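Long-range contacts in L-ribulose 3-epimerase (Mesorhizobium loti, PDB 3VYL), which catalyses the epimerisation of ketoses at C3, interconverting L-ribulose and L-xylulose most efficiently, and is a manganese-binding TIM-barrel enzyme: residues 245-250 and 261-266; 72-77 and 120-125; 194-199 and 230-235. All coordinates share one frame; numbering follows the deposited sequence.

Interaction 1: residues 245-250 and 261-266; sequences SEIVDE and NLWTDN
Trp-263 donates its indole NE1 to Ser-242 OG in a hydrogen bond, and the far end of the same ring meets Ile-247 across the contact. The meeting point is the six-membered ring. Ile-247 CD1 lies 3.5 Å from Trp-263 CH2. The same Ile-247 CD1 is 3.7 Å from Trp-263 CZ3. The methyl sits at the edge of the indole, near its plane, and not over a face. The two side chains cross at about a right angle. Ile-247 CG1 stands anti to the carbonyl carbon (chi1 -61°), and chi2 then carries CD1 outward to the ring. The side chain of Asn-266 also comes near Ile-247 CD1.

Both segments belong to the long loop region that follows strand 238-240, the eighth strand of the TIM barrel. Helix 250-255 lies between them. Asp-249 is the N-cap of that helix, through Asn-251 N. Asp-265 is the N-cap of helix 266-292, through Met-267 N.

The second meeting point is at Asn-261. Its CA is 6.3 Å from the CA of Ser-245, the closest CA pair of the two segments. Residues 245-247 have helical backbone angles without the regular bonds. The amide of Asn-261 reaches toward the start of this piece. Asn-261 CG is 3.2 Å from Ser-245 N and lies 3.6 Å from Ser-245 CB. The side chains of Asn-261 and Glu-246 cross obliquely. The planes of the Glu-246 carboxylate and the Asn-261 amide are turned 50° apart. Most of this contact is at the surface, but Trp-263 is buried. Its side chain is about 9 Å from that of Glu-241, a manganese ligand.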
ATOM      1  N   SER A 245     -28.395  -5.955   6.295  1.00 44.99           N
ATOM      2  CA  SER A 245     -29.322  -6.712   7.153  1.00 47.34           C
ATOM      3  C   SER A 245     -30.773  -6.305   6.893  1.00 48.26           C
ATOM      4  O   SER A 245     -31.669  -7.150   6.847  1.00 45.57           O
ATOM      5  CB  SER A 245     -28.978  -6.454   8.626  1.00 47.01           C
ATOM      6  OG  SER A 245     -29.423  -7.492   9.471  1.00 48.68           O
ATOM      7  N   GLU A 246     -30.971  -5.026   6.684  1.00 49.56           N
ATOM      8  CA  GLU A 246     -32.253  -4.440   6.412  1.00 49.00           C
ATOM      9  C   GLU A 246     -32.878  -4.926   5.139  1.00 49.14           C
ATOM     10  O   GLU A 246     -34.071  -4.997   5.040  1.00 49.93           O
ATOM     11  CB  GLU A 246     -32.113  -2.947   6.372  1.00 50.09           C
ATOM     12  CG  GLU A 246     -31.705  -2.335   7.697  1.00 51.69           C
ATOM     13  CD  GLU A 246     -32.604  -2.728   8.829  1.00 54.29           C
ATOM     14  OE1 GLU A 246     -32.499  -2.158   9.915  1.00 56.68           O
ATOM     15  OE2 GLU A 246     -33.411  -3.633   8.633  1.00 55.76           O
ATOM     16  N   ILE A 247     -32.082  -5.176   4.126  1.00 50.08           N
ATOM     17  CA  ILE A 247     -32.614  -5.601   2.852  1.00 48.44           C
ATOM     18  C   ILE A 247     -32.610  -7.095   2.525  1.00 49.15           C
ATOM     19  O   ILE A 247     -33.545  -7.609   1.966  1.00 46.85           O
ATOM     20  CB  ILE A 247     -31.925  -4.828   1.746  1.00 46.37           C
ATOM     21  CG1 ILE A 247     -32.207  -3.363   1.924  1.00 45.92           C
ATOM     22  CG2 ILE A 247     -32.413  -5.287   0.405  1.00 45.38           C
ATOM     23  CD1 ILE A 247     -31.212  -2.477   1.244  1.00 46.54           C
ATOM     24  N   VAL A 248     -31.556  -7.801   2.863  1.00 49.26           N
ATOM     25  CA  VAL A 248     -31.520  -9.208   2.528  1.00 49.95           C
ATOM     26  C   VAL A 248     -32.384 -10.071   3.418  1.00 51.62           C
ATOM     27  O   VAL A 248     -32.827  -9.654   4.451  1.00 48.37           O
ATOM     28  CB  VAL A 248     -30.095  -9.768   2.367  1.00 49.31           C
ATOM     29  CG1 VAL A 248     -29.353  -8.992   1.317  1.00 48.21           C
ATOM     30  CG2 VAL A 248     -29.335  -9.764   3.670  1.00 49.17           C
ATOM     31  N   ASP A 249     -32.680 -11.264   2.955  1.00 54.72           N
ATOM     32  CA  ASP A 249     -33.480 -12.193   3.701  1.00 57.09           C
ATOM     33  C   ASP A 249     -32.682 -12.956   4.715  1.00 55.99           C
ATOM     34  O   ASP A 249     -31.541 -13.257   4.507  1.00 56.76           O
ATOM     35  CB  ASP A 249     -34.088 -13.179   2.763  1.00 60.40           C
ATOM     36  CG  ASP A 249     -33.172 -14.234   2.458  1.00 65.99           C
ATOM     37  OD1 ASP A 249     -32.708 -14.292   1.316  1.00 68.48           O
ATOM     38  OD2 ASP A 249     -32.860 -14.977   3.395  1.00 70.71           O
ATOM     39  N   GLU A 250     -33.329 -13.305   5.805  1.00 56.41           N
ATOM     40  CA  GLU A 250     -32.632 -13.835   6.974  1.00 55.95           C
ATOM     41  C   GLU A 250     -31.677 -14.995   6.721  1.00 52.58           C
ATOM     42  O   GLU A 250     -30.754 -15.192   7.504  1.00 51.57           O
ATOM     43  CB  GLU A 250     -33.633 -14.211   8.064  1.00 58.10           C
ATOM     44  CG  GLU A 250     -33.962 -13.062   9.000  1.00 62.83           C
ATOM     45  CD  GLU A 250     -35.123 -13.380   9.924  1.00 67.31           C
ATOM     46  OE1 GLU A 250     -36.232 -13.657   9.409  1.00 68.14           O
ATOM     47  OE2 GLU A 250     -34.930 -13.348  11.163  1.00 68.90           O
ATOM     48  N   ASN A 261     -24.927  -2.884   9.722  1.00 30.01           N
ATOM     49  CA  ASN A 261     -25.032  -2.332   8.399  1.00 32.21           C
ATOM     50  C   ASN A 261     -24.193  -1.076   8.245  1.00 33.15           C
ATOM     51  O   ASN A 261     -24.238  -0.148   9.076  1.00 33.56           O
ATOM     52  CB  ASN A 261     -26.498  -2.130   8.014  1.00 34.96           C
ATOM     53  CG  ASN A 261     -27.243  -3.446   7.887  1.00 36.17           C
ATOM     54  OD1 ASN A 261     -26.680  -4.444   7.423  1.00 36.63           O
ATOM     55  ND2 ASN A 261     -28.511  -3.460   8.295  1.00 36.04           N
ATOM     56  N   LEU A 262     -23.411  -1.077   7.171  1.00 31.89           N
ATOM     57  CA  LEU A 262     -22.381  -0.082   6.954  1.00 30.81           C
ATOM     58  C   LEU A 262     -22.865   1.091   6.115  1.00 29.35           C
ATOM     59  O   LEU A 262     -22.179   2.099   5.994  1.00 29.65           O
ATOM     60  CB  LEU A 262     -21.161  -0.752   6.317  1.00 30.66           C
ATOM     61  CG  LEU A 262     -20.247  -1.466   7.314  1.00 30.30           C
ATOM     62  CD1 LEU A 262     -20.926  -2.664   7.958  1.00 30.52           C
ATOM     63  CD2 LEU A 262     -18.978  -1.901   6.601  1.00 29.56           C
ATOM     64  N   TRP A 263     -24.053   0.939   5.541  1.00 28.12           N
ATOM     65  CA  TRP A 263     -24.704   1.995   4.791  1.00 28.54           C
ATOM     66  C   TRP A 263     -26.185   1.943   5.021  1.00 29.54           C
ATOM     67  O   TRP A 263     -26.717   0.948   5.515  1.00 29.41           O
ATOM     68  CB  TRP A 263     -24.386   1.877   3.295  1.00 26.99           C
ATOM     69  CG  TRP A 263     -24.628   0.499   2.723  1.00 25.18           C
ATOM     70  CD1 TRP A 263     -23.712  -0.535   2.597  1.00 24.52           C
ATOM     71  CD2 TRP A 263     -25.887  -0.043   2.184  1.00 25.07           C
ATOM     72  NE1 TRP A 263     -24.291  -1.643   2.031  1.00 24.35           N
ATOM     73  CE2 TRP A 263     -25.590  -1.424   1.765  1.00 24.59           C
ATOM     74  CE3 TRP A 263     -27.179   0.457   2.001  1.00 24.86           C
ATOM     75  CZ2 TRP A 263     -26.554  -2.247   1.198  1.00 24.81           C
ATOM     76  CZ3 TRP A 263     -28.149  -0.394   1.434  1.00 24.86           C
ATOM     77  CH2 TRP A 263     -27.842  -1.709   1.047  1.00 24.95           C
ATOM     78  N   THR A 264     -26.857   3.028   4.652  1.00 32.90           N
ATOM     79  CA  THR A 264     -28.313   3.164   4.774  1.00 33.36           C
ATOM     80  C   THR A 264     -28.880   3.607   3.444  1.00 33.26           C
ATOM     81  O   THR A 264     -30.010   3.284   3.106  1.00 35.67           O
ATOM     82  CB  THR A 264     -28.686   4.232   5.809  1.00 34.31           C
ATOM     83  OG1 THR A 264     -27.835   5.379   5.632  1.00 35.74           O
ATOM     84  CG2 THR A 264     -28.517   3.699   7.230  1.00 31.87           C
ATOM     85  N   ASP A 265     -28.073   4.344   2.686  1.00 33.70           N
ATOM     86  CA  ASP A 265     -28.498   4.932   1.424  1.00 32.77           C
ATOM     87  C   ASP A 265     -27.855   4.184   0.264  1.00 32.91           C
ATOM     88  O   ASP A 265     -26.713   4.469  -0.112  1.00 33.40           O
ATOM     89  CB  ASP A 265     -28.105   6.411   1.407  1.00 33.10           C
ATOM     90  CG  ASP A 265     -28.487   7.119   0.120  1.00 34.02           C
ATOM     91  OD1 ASP A 265     -28.115   8.303  -0.005  1.00 34.08           O
ATOM     92  OD2 ASP A 265     -29.145   6.512  -0.763  1.00 36.03           O
ATOM     93  N   ASN A 266     -28.587   3.238  -0.313  1.00 31.74           N
ATOM     94  CA  ASN A 266     -28.019   2.410  -1.375  1.00 32.32           C
ATOM     95  C   ASN A 266     -27.929   3.021  -2.765  1.00 32.61           C
ATOM     96  O   ASN A 266     -27.295   2.434  -3.644  1.00 32.04           O
ATOM     97  CB  ASN A 266     -28.682   1.034  -1.455  1.00 33.48           C
ATOM     98  CG  ASN A 266     -30.186   1.103  -1.553  1.00 31.21           C
ATOM     99  OD1 ASN A 266     -30.821   0.111  -1.875  1.00 32.72           O
ATOM    100  ND2 ASN A 266     -30.757   2.248  -1.252  1.00 30.02           N
TER

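Interaction 2: residues 72-77 and 120-125; sequences DISSAD and RDQWNR
A type I beta turn from Asp-72 to Ser-75 brings its backbone against the first turns of helix 120-139, and the CA atoms of Ser-74 and Gln-122 come within 5.0 Å. The carbonyl oxygen of Ser-74 is the main polar anchor. Arg-125 NE donates to Ser-74 O at 2.8 Å, and the bond is nearly straight (169°). The acceptor lies in the plane of the guanidinium, while NE stands above the plane of the carbonyl, 50° out of it. Arg-125 NH2 adds a weak bond to the same oxygen. A water donates to Ser-74 O at 2.8 Å and accepts from Arg-125 NH2, so it bridges the pair.

The arginine chain bends at chi3 (-77°), which swings NE toward the turn. Its guanidinium lies between two pieces of backbone. Asp-121 O sits 3.6 Å above the centre of one face. Ala-76 CA sits 3.7 Å above the centre of the opposite face. Next to this, Ser-74 CB packs on Gln-122 CG at 3.3 Å. The amide of Gln-122 points on to Asn-155, to which its NE2 is hydrogen-bonded.

Further along, Ser-75 OG accepts from Asp-77 N at 3.0 Å, an ST turn. Asp-77 is then the N-cap of helix 78-98. The contact thus joins the loop after barrel strand 60-66 to the helix that follows strand 102-104. An alanine in place of Arg-125 would probably leave Ser-74 O without its NE and NH2 donors and the bridging water without one mate. The charged group is held by a backbone carbonyl, not by a carboxylate of these segments. The link therefore depends on the path of the backbone at Ser-74 more than on its side chain.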
ATOM      1  N   ASP A  72     -26.155 -30.177  -1.304  1.00 39.63           N
ATOM      2  CA  ASP A  72     -24.752 -30.151  -1.591  1.00 39.03           C
ATOM      3  C   ASP A  72     -24.266 -31.284  -2.476  1.00 39.38           C
ATOM      4  O   ASP A  72     -24.202 -32.415  -2.076  1.00 39.77           O
ATOM      5  CB  ASP A  72     -23.993 -30.180  -0.290  1.00 39.32           C
ATOM      6  CG  ASP A  72     -22.540 -30.104  -0.493  1.00 39.68           C
ATOM      7  OD1 ASP A  72     -22.121 -30.274  -1.619  1.00 37.47           O
ATOM      8  OD2 ASP A  72     -21.810 -29.876   0.452  1.00 42.50           O
ATOM      9  N   ILE A  73     -23.799 -30.920  -3.648  1.00 38.88           N
ATOM     10  CA  ILE A  73     -23.375 -31.836  -4.687  1.00 39.58           C
ATOM     11  C   ILE A  73     -22.097 -32.567  -4.384  1.00 38.27           C
ATOM     12  O   ILE A  73     -21.695 -33.408  -5.127  1.00 38.53           O
ATOM     13  CB  ILE A  73     -23.217 -31.149  -6.047  1.00 39.71           C
ATOM     14  CG1 ILE A  73     -22.164 -30.074  -6.007  1.00 39.63           C
ATOM     15  CG2 ILE A  73     -24.492 -30.488  -6.457  1.00 40.98           C
ATOM     16  CD1 ILE A  73     -22.026 -29.401  -7.328  1.00 40.63           C
ATOM     17  N   SER A  74     -21.415 -32.162  -3.340  1.00 37.75           N
ATOM     18  CA  SER A  74     -20.265 -32.874  -2.851  1.00 38.19           C
ATOM     19  C   SER A  74     -20.588 -33.899  -1.804  1.00 37.95           C
ATOM     20  O   SER A  74     -19.741 -34.625  -1.415  1.00 39.71           O
ATOM     21  CB  SER A  74     -19.275 -31.885  -2.279  1.00 37.78           C
ATOM     22  OG  SER A  74     -19.937 -30.976  -1.458  1.00 37.89           O
ATOM     23  N   SER A  75     -21.819 -33.950  -1.382  1.00 39.67           N
ATOM     24  CA  SER A  75     -22.191 -34.854  -0.342  1.00 42.61           C
ATOM     25  C   SER A  75     -22.131 -36.311  -0.722  1.00 44.38           C
ATOM     26  O   SER A  75     -22.384 -36.676  -1.838  1.00 45.93           O
ATOM     27  CB  SER A  75     -23.577 -34.523   0.128  1.00 43.11           C
ATOM     28  OG  SER A  75     -23.974 -35.486   1.045  1.00 43.88           O
ATOM     29  N   ALA A  76     -21.769 -37.139   0.232  1.00 45.74           N
ATOM     30  CA  ALA A  76     -21.810 -38.573   0.081  1.00 46.66           C
ATOM     31  C   ALA A  76     -23.228 -39.049  -0.084  1.00 49.36           C
ATOM     32  O   ALA A  76     -23.479 -39.997  -0.784  1.00 51.39           O
ATOM     33  CB  ALA A  76     -21.162 -39.239   1.252  1.00 44.06           C
ATOM     34  N   ASP A  77     -24.167 -38.415   0.591  1.00 48.58           N
ATOM     35  CA  ASP A  77     -25.514 -38.878   0.522  1.00 48.88           C
ATOM     36  C   ASP A  77     -26.065 -38.500  -0.812  1.00 49.47           C
ATOM     37  O   ASP A  77     -26.240 -37.361  -1.124  1.00 51.70           O
ATOM     38  CB  ASP A  77     -26.322 -38.264   1.650  1.00 50.37           C
ATOM     39  CG  ASP A  77     -27.779 -38.156   1.327  1.00 52.66           C
ATOM     40  OD1 ASP A  77     -28.119 -38.129   0.149  1.00 52.70           O
ATOM     41  OD2 ASP A  77     -28.591 -38.098   2.244  1.00 52.53           O
ATOM     42  N   ARG A 120     -10.917 -35.821  -0.177  1.00 43.05           N
ATOM     43  CA  ARG A 120     -10.675 -35.973  -1.613  1.00 44.02           C
ATOM     44  C   ARG A 120     -11.900 -36.506  -2.354  1.00 43.73           C
ATOM     45  O   ARG A 120     -12.183 -36.102  -3.488  1.00 42.46           O
ATOM     46  CB  ARG A 120      -9.456 -36.858  -1.875  1.00 48.68           C
ATOM     47  CG  ARG A 120      -9.171 -37.067  -3.357  1.00 52.96           C
ATOM     48  CD  ARG A 120      -7.699 -37.343  -3.605  1.00 59.86           C
ATOM     49  NE  ARG A 120      -6.929 -36.115  -3.812  1.00 59.63           N
ATOM     50  CZ  ARG A 120      -5.665 -35.964  -3.438  1.00 62.62           C
ATOM     51  NH1 ARG A 120      -5.031 -34.817  -3.663  1.00 63.76           N
ATOM     52  NH2 ARG A 120      -5.036 -36.957  -2.815  1.00 64.72           N
ATOM     53  N   ASP A 121     -12.628 -37.415  -1.712  1.00 44.07           N
ATOM     54  CA  ASP A 121     -13.851 -37.951  -2.299  1.00 42.15           C
ATOM     55  C   ASP A 121     -14.882 -36.853  -2.501  1.00 41.44           C
ATOM     56  O   ASP A 121     -15.591 -36.848  -3.513  1.00 42.26           O
ATOM     57  CB  ASP A 121     -14.428 -39.080  -1.447  1.00 42.52           C
ATOM     58  CG  ASP A 121     -13.493 -40.267  -1.343  1.00 43.60           C
ATOM     59  OD1 ASP A 121     -12.589 -40.412  -2.210  1.00 39.25           O
ATOM     60  OD2 ASP A 121     -13.678 -41.058  -0.384  1.00 44.49           O
ATOM     61  N   GLN A 122     -14.957 -35.925  -1.546  1.00 39.63           N
ATOM     62  CA  GLN A 122     -15.820 -34.747  -1.682  1.00 38.60           C
ATOM     63  C   GLN A 122     -15.408 -33.968  -2.930  1.00 38.83           C
ATOM     64  O   GLN A 122     -16.251 -33.631  -3.767  1.00 38.12           O
ATOM     65  CB  GLN A 122     -15.720 -33.860  -0.437  1.00 36.95           C
ATOM     66  CG  GLN A 122     -16.616 -32.625  -0.434  1.00 33.20           C
ATOM     67  CD  GLN A 122     -16.123 -31.556   0.522  1.00 31.53           C
ATOM     68  OE1 GLN A 122     -15.129 -31.748   1.223  1.00 30.76           O
ATOM     69  NE2 GLN A 122     -16.803 -30.418   0.541  1.00 30.16           N
ATOM     70  N   TRP A 123     -14.104 -33.714  -3.044  1.00 39.65           N
ATOM     71  CA  TRP A 123     -13.505 -33.065  -4.212  1.00 41.85           C
ATOM     72  C   TRP A 123     -13.911 -33.734  -5.504  1.00 41.36           C
ATOM     73  O   TRP A 123     -14.512 -33.098  -6.377  1.00 38.47           O
ATOM     74  CB  TRP A 123     -11.981 -33.052  -4.068  1.00 44.34           C
ATOM     75  CG  TRP A 123     -11.247 -32.245  -5.111  1.00 45.30           C
ATOM     76  CD1 TRP A 123     -10.947 -32.618  -6.417  1.00 46.14           C
ATOM     77  CD2 TRP A 123     -10.675 -30.901  -4.959  1.00 45.99           C
ATOM     78  NE1 TRP A 123     -10.259 -31.626  -7.063  1.00 46.83           N
ATOM     79  CE2 TRP A 123     -10.064 -30.568  -6.248  1.00 47.07           C
ATOM     80  CE3 TRP A 123     -10.616 -29.972  -3.923  1.00 46.54           C
ATOM     81  CZ2 TRP A 123      -9.417 -29.357  -6.464  1.00 47.29           C
ATOM     82  CZ3 TRP A 123      -9.967 -28.753  -4.156  1.00 45.21           C
ATOM     83  CH2 TRP A 123      -9.387 -28.455  -5.397  1.00 46.67           C
ATOM     84  N   ASN A 124     -13.601 -35.030  -5.625  1.00 41.43           N
ATOM     85  CA  ASN A 124     -13.881 -35.794  -6.849  1.00 39.71           C
ATOM     86  C   ASN A 124     -15.378 -35.835  -7.224  1.00 39.83           C
ATOM     87  O   ASN A 124     -15.726 -35.672  -8.399  1.00 39.84           O
ATOM     88  CB  ASN A 124     -13.270 -37.208  -6.780  1.00 38.11           C
ATOM     89  CG  ASN A 124     -11.748 -37.202  -6.571  1.00 37.09           C
ATOM     90  OD1 ASN A 124     -11.022 -36.316  -7.054  1.00 35.31           O
ATOM     91  ND2 ASN A 124     -11.260 -38.203  -5.844  1.00 34.37           N
ATOM     92  N   ARG A 125     -16.248 -36.027  -6.228  1.00 38.44           N
ATOM     93  CA  ARG A 125     -17.701 -36.036  -6.449  1.00 38.38           C
ATOM     94  C   ARG A 125     -18.174 -34.745  -7.108  1.00 38.40           C
ATOM     95  O   ARG A 125     -18.852 -34.773  -8.143  1.00 36.94           O
ATOM     96  CB  ARG A 125     -18.470 -36.244  -5.136  1.00 39.09           C
ATOM     97  CG  ARG A 125     -18.445 -37.654  -4.573  1.00 40.78           C
ATOM     98  CD  ARG A 125     -19.498 -37.841  -3.482  1.00 41.59           C
ATOM     99  NE  ARG A 125     -19.113 -37.251  -2.196  1.00 41.25           N
ATOM    100  CZ  ARG A 125     -18.379 -37.856  -1.263  1.00 38.62           C
ATOM    101  NH1 ARG A 125     -17.920 -39.077  -1.452  1.00 37.67           N
ATOM    102  NH2 ARG A 125     -18.090 -37.225  -0.137  1.00 38.57           N
TER
HETATM  103  O   HOH W   1     -19.110 -34.503   1.293  1.00 34.27           O

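Interaction 3: residues 194-199 and 230-235; sequences AIRHAA and TAIGYA
Ile-232 reaches into the end of helix 191-197 with two of its methyl groups. Its CD1 meets Ile-195 CG2 at 3.9 Å, and these two side chains cross at about a right angle. Its CG2 lies 3.9 Å from Ala-199 CB. That same Ile-232 CG2 is also 3.9 Å from Arg-196 CA, so it touches backbone as well as side chain. The first torsion of Ile-232 (chi1 62°) spreads the two branches: CG2 faces Ala-199 and Arg-196, while chi2 (154°) carries CD1 to Ile-195.

Beside this apolar patch, Arg-196 extends from CG to NE and brings its guanidinium to Ala-231. Ala-231 CB lies over one face of the group, 3.4 Å from Arg-196 NH2. The outer end of Arg-196 comes close to Arg-196 of the third subunit and packs on Leu-193 of that subunit. The contact thus lies at a subunit interface.

Chain turns at two helix ends set the positions. Ala-198 is the first residue to leave helix 191-197. Gly-233, with positive phi, ends helix 222-231 in a Schellman motif just after Ile-232. Ile-195 also packs on Ile-225, Ala-228 and Leu-229 of helix 222-231. Ile-232 rests on Ile-202 of barrel strand 202-207, which connects the two helices, so the contact joins two helix ends over the start of that strand.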
ATOM      1  N   ALA A 194      -2.805 -13.653  -7.320  1.00 28.37           N
ATOM      2  CA  ALA A 194      -3.802 -14.688  -7.548  1.00 28.01           C
ATOM      3  C   ALA A 194      -4.593 -14.441  -8.838  1.00 27.81           C
ATOM      4  O   ALA A 194      -4.853 -15.385  -9.604  1.00 27.27           O
ATOM      5  CB  ALA A 194      -4.723 -14.809  -6.350  1.00 28.47           C
ATOM      6  N   ILE A 195      -4.958 -13.185  -9.086  1.00 26.19           N
ATOM      7  CA  ILE A 195      -5.556 -12.827 -10.367  1.00 28.03           C
ATOM      8  C   ILE A 195      -4.622 -13.210 -11.537  1.00 29.88           C
ATOM      9  O   ILE A 195      -5.054 -13.868 -12.492  1.00 30.14           O
ATOM     10  CB  ILE A 195      -5.941 -11.331 -10.440  1.00 27.72           C
ATOM     11  CG1 ILE A 195      -7.156 -11.051  -9.548  1.00 26.95           C
ATOM     12  CG2 ILE A 195      -6.244 -10.921 -11.885  1.00 27.43           C
ATOM     13  CD1 ILE A 195      -7.320  -9.602  -9.123  1.00 26.21           C
ATOM     14  N   ARG A 196      -3.346 -12.820 -11.447  1.00 30.73           N
ATOM     15  CA  ARG A 196      -2.360 -13.114 -12.500  1.00 31.59           C
ATOM     16  C   ARG A 196      -2.215 -14.610 -12.732  1.00 32.52           C
ATOM     17  O   ARG A 196      -2.070 -15.068 -13.872  1.00 32.47           O
ATOM     18  CB  ARG A 196      -0.995 -12.527 -12.155  1.00 30.78           C
ATOM     19  CG  ARG A 196      -0.914 -11.032 -12.341  1.00 30.10           C
ATOM     20  CD  ARG A 196       0.431 -10.522 -11.872  1.00 30.72           C
ATOM     21  NE  ARG A 196       0.552  -9.082 -12.078  1.00 31.15           N
ATOM     22  CZ  ARG A 196       1.025  -8.517 -13.185  1.00 29.21           C
ATOM     23  NH1 ARG A 196       1.421  -9.268 -14.193  1.00 29.00           N
ATOM     24  NH2 ARG A 196       1.086  -7.197 -13.277  1.00 29.52           N
ATOM     25  N   HIS A 197      -2.262 -15.361 -11.640  1.00 32.26           N
ATOM     26  CA  HIS A 197      -2.130 -16.802 -11.695  1.00 34.19           C
ATOM     27  C   HIS A 197      -3.297 -17.458 -12.381  1.00 35.15           C
ATOM     28  O   HIS A 197      -3.161 -18.550 -12.914  1.00 36.45           O
ATOM     29  CB  HIS A 197      -1.968 -17.331 -10.281  1.00 35.20           C
ATOM     30  CG  HIS A 197      -1.632 -18.793 -10.211  1.00 36.07           C
ATOM     31  ND1 HIS A 197      -0.488 -19.296 -10.712  1.00 37.57           N
ATOM     32  CD2 HIS A 197      -2.329 -19.867  -9.654  1.00 36.30           C
ATOM     33  CE1 HIS A 197      -0.454 -20.630 -10.501  1.00 37.75           C
ATOM     34  NE2 HIS A 197      -1.585 -20.978  -9.856  1.00 38.40           N
ATOM     35  N   ALA A 198      -4.451 -16.787 -12.383  1.00 37.65           N
ATOM     36  CA  ALA A 198      -5.714 -17.348 -12.894  1.00 37.36           C
ATOM     37  C   ALA A 198      -6.071 -16.902 -14.322  1.00 39.21           C
ATOM     38  O   ALA A 198      -7.168 -17.192 -14.806  1.00 40.54           O
ATOM     39  CB  ALA A 198      -6.848 -17.007 -11.938  1.00 35.83           C
ATOM     40  N   ALA A 199      -5.149 -16.200 -14.981  1.00 40.25           N
ATOM     41  CA  ALA A 199      -5.351 -15.658 -16.331  1.00 39.31           C
ATOM     42  C   ALA A 199      -5.988 -16.647 -17.301  1.00 41.41           C
ATOM     43  O   ALA A 199      -5.571 -17.812 -17.384  1.00 42.58           O
ATOM     44  CB  ALA A 199      -4.035 -15.159 -16.894  1.00 37.42           C
ATOM     45  N   THR A 230      -6.054  -5.673 -15.505  1.00 28.08           N
ATOM     46  CA  THR A 230      -5.547  -4.988 -16.689  1.00 28.89           C
ATOM     47  C   THR A 230      -4.286  -5.667 -17.232  1.00 30.61           C
ATOM     48  O   THR A 230      -4.114  -5.774 -18.444  1.00 31.61           O
ATOM     49  CB  THR A 230      -5.263  -3.510 -16.396  1.00 29.58           C
ATOM     50  OG1 THR A 230      -6.461  -2.879 -15.912  1.00 29.67           O
ATOM     51  CG2 THR A 230      -4.732  -2.778 -17.638  1.00 28.43           C
ATOM     52  N   ALA A 231      -3.416  -6.145 -16.345  1.00 29.68           N
ATOM     53  CA  ALA A 231      -2.228  -6.849 -16.805  1.00 29.35           C
ATOM     54  C   ALA A 231      -2.609  -8.092 -17.584  1.00 30.01           C
ATOM     55  O   ALA A 231      -1.954  -8.424 -18.558  1.00 33.22           O
ATOM     56  CB  ALA A 231      -1.320  -7.212 -15.644  1.00 28.17           C
ATOM     57  N   ILE A 232      -3.668  -8.773 -17.156  1.00 29.61           N
ATOM     58  CA  ILE A 232      -4.094 -10.019 -17.799  1.00 29.86           C
ATOM     59  C   ILE A 232      -5.087  -9.756 -18.937  1.00 30.68           C
ATOM     60  O   ILE A 232      -5.536 -10.695 -19.583  1.00 29.47           O
ATOM     61  CB  ILE A 232      -4.694 -11.058 -16.797  1.00 28.86           C
ATOM     62  CG1 ILE A 232      -5.954 -10.520 -16.106  1.00 28.78           C
ATOM     63  CG2 ILE A 232      -3.667 -11.488 -15.763  1.00 28.26           C
ATOM     64  CD1 ILE A 232      -6.907 -11.599 -15.644  1.00 28.51           C
ATOM     65  N   GLY A 233      -5.423  -8.482 -19.170  1.00 31.92           N
ATOM     66  CA  GLY A 233      -6.379  -8.096 -20.221  1.00 32.42           C
ATOM     67  C   GLY A 233      -7.757  -8.723 -20.037  1.00 34.50           C
ATOM     68  O   GLY A 233      -8.308  -9.327 -20.963  1.00 35.67           O
ATOM     69  N   TYR A 234      -8.308  -8.589 -18.830  1.00 33.77           N
ATOM     70  CA  TYR A 234      -9.596  -9.170 -18.498  1.00 32.66           C
ATOM     71  C   TYR A 234     -10.700  -8.379 -19.185  1.00 32.73           C
ATOM     72  O   TYR A 234     -10.823  -7.170 -18.993  1.00 31.60           O
ATOM     73  CB  TYR A 234      -9.791  -9.210 -16.982  1.00 31.23           C
ATOM     74  CG  TYR A 234     -11.120  -9.776 -16.538  1.00 31.24           C
ATOM     75  CD1 TYR A 234     -11.334 -11.157 -16.485  1.00 31.09           C
ATOM     76  CD2 TYR A 234     -12.171  -8.931 -16.169  1.00 29.76           C
ATOM     77  CE1 TYR A 234     -12.554 -11.671 -16.075  1.00 30.66           C
ATOM     78  CE2 TYR A 234     -13.386  -9.438 -15.758  1.00 28.81           C
ATOM     79  CZ  TYR A 234     -13.568 -10.801 -15.707  1.00 29.96           C
ATOM     80  OH  TYR A 234     -14.778 -11.305 -15.296  1.00 32.48           O
ATOM     81  N   ALA A 235     -11.486  -9.067 -20.003  1.00 33.76           N
ATOM     82  CA  ALA A 235     -12.439  -8.376 -20.870  1.00 35.96           C
ATOM     83  C   ALA A 235     -13.876  -8.819 -20.644  1.00 35.27           C
ATOM     84  O   ALA A 235     -14.700  -8.732 -21.547  1.00 35.64           O
ATOM     85  CB  ALA A 235     -12.048  -8.567 -22.327  1.00 34.67           C
TER

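Overall arrangement
The three contacts lie around one eight-stranded parallel barrel and do not touch. Interactions 1 and 2 each use a loop that follows a barrel strand, 245-250 after 238-240 and 72-77 after 60-66. Interaction 3 involves the helix ends that lead into strands. Interactions 1 and 3 are on opposite sides of the chain's centre, with centres 32 Å apart. The nearest atoms of interactions 2 and 3 are about 12 Å apart, and both touch the third subunit. Manganese is bound by Glu-147, Asp-180, His-206 and Glu-241. The side chain of Trp-263 in interaction 1 is about 14 Å from the ion, and that of Ile-195 in interaction 3 about 13 Å. Interaction 2 lies away from this site.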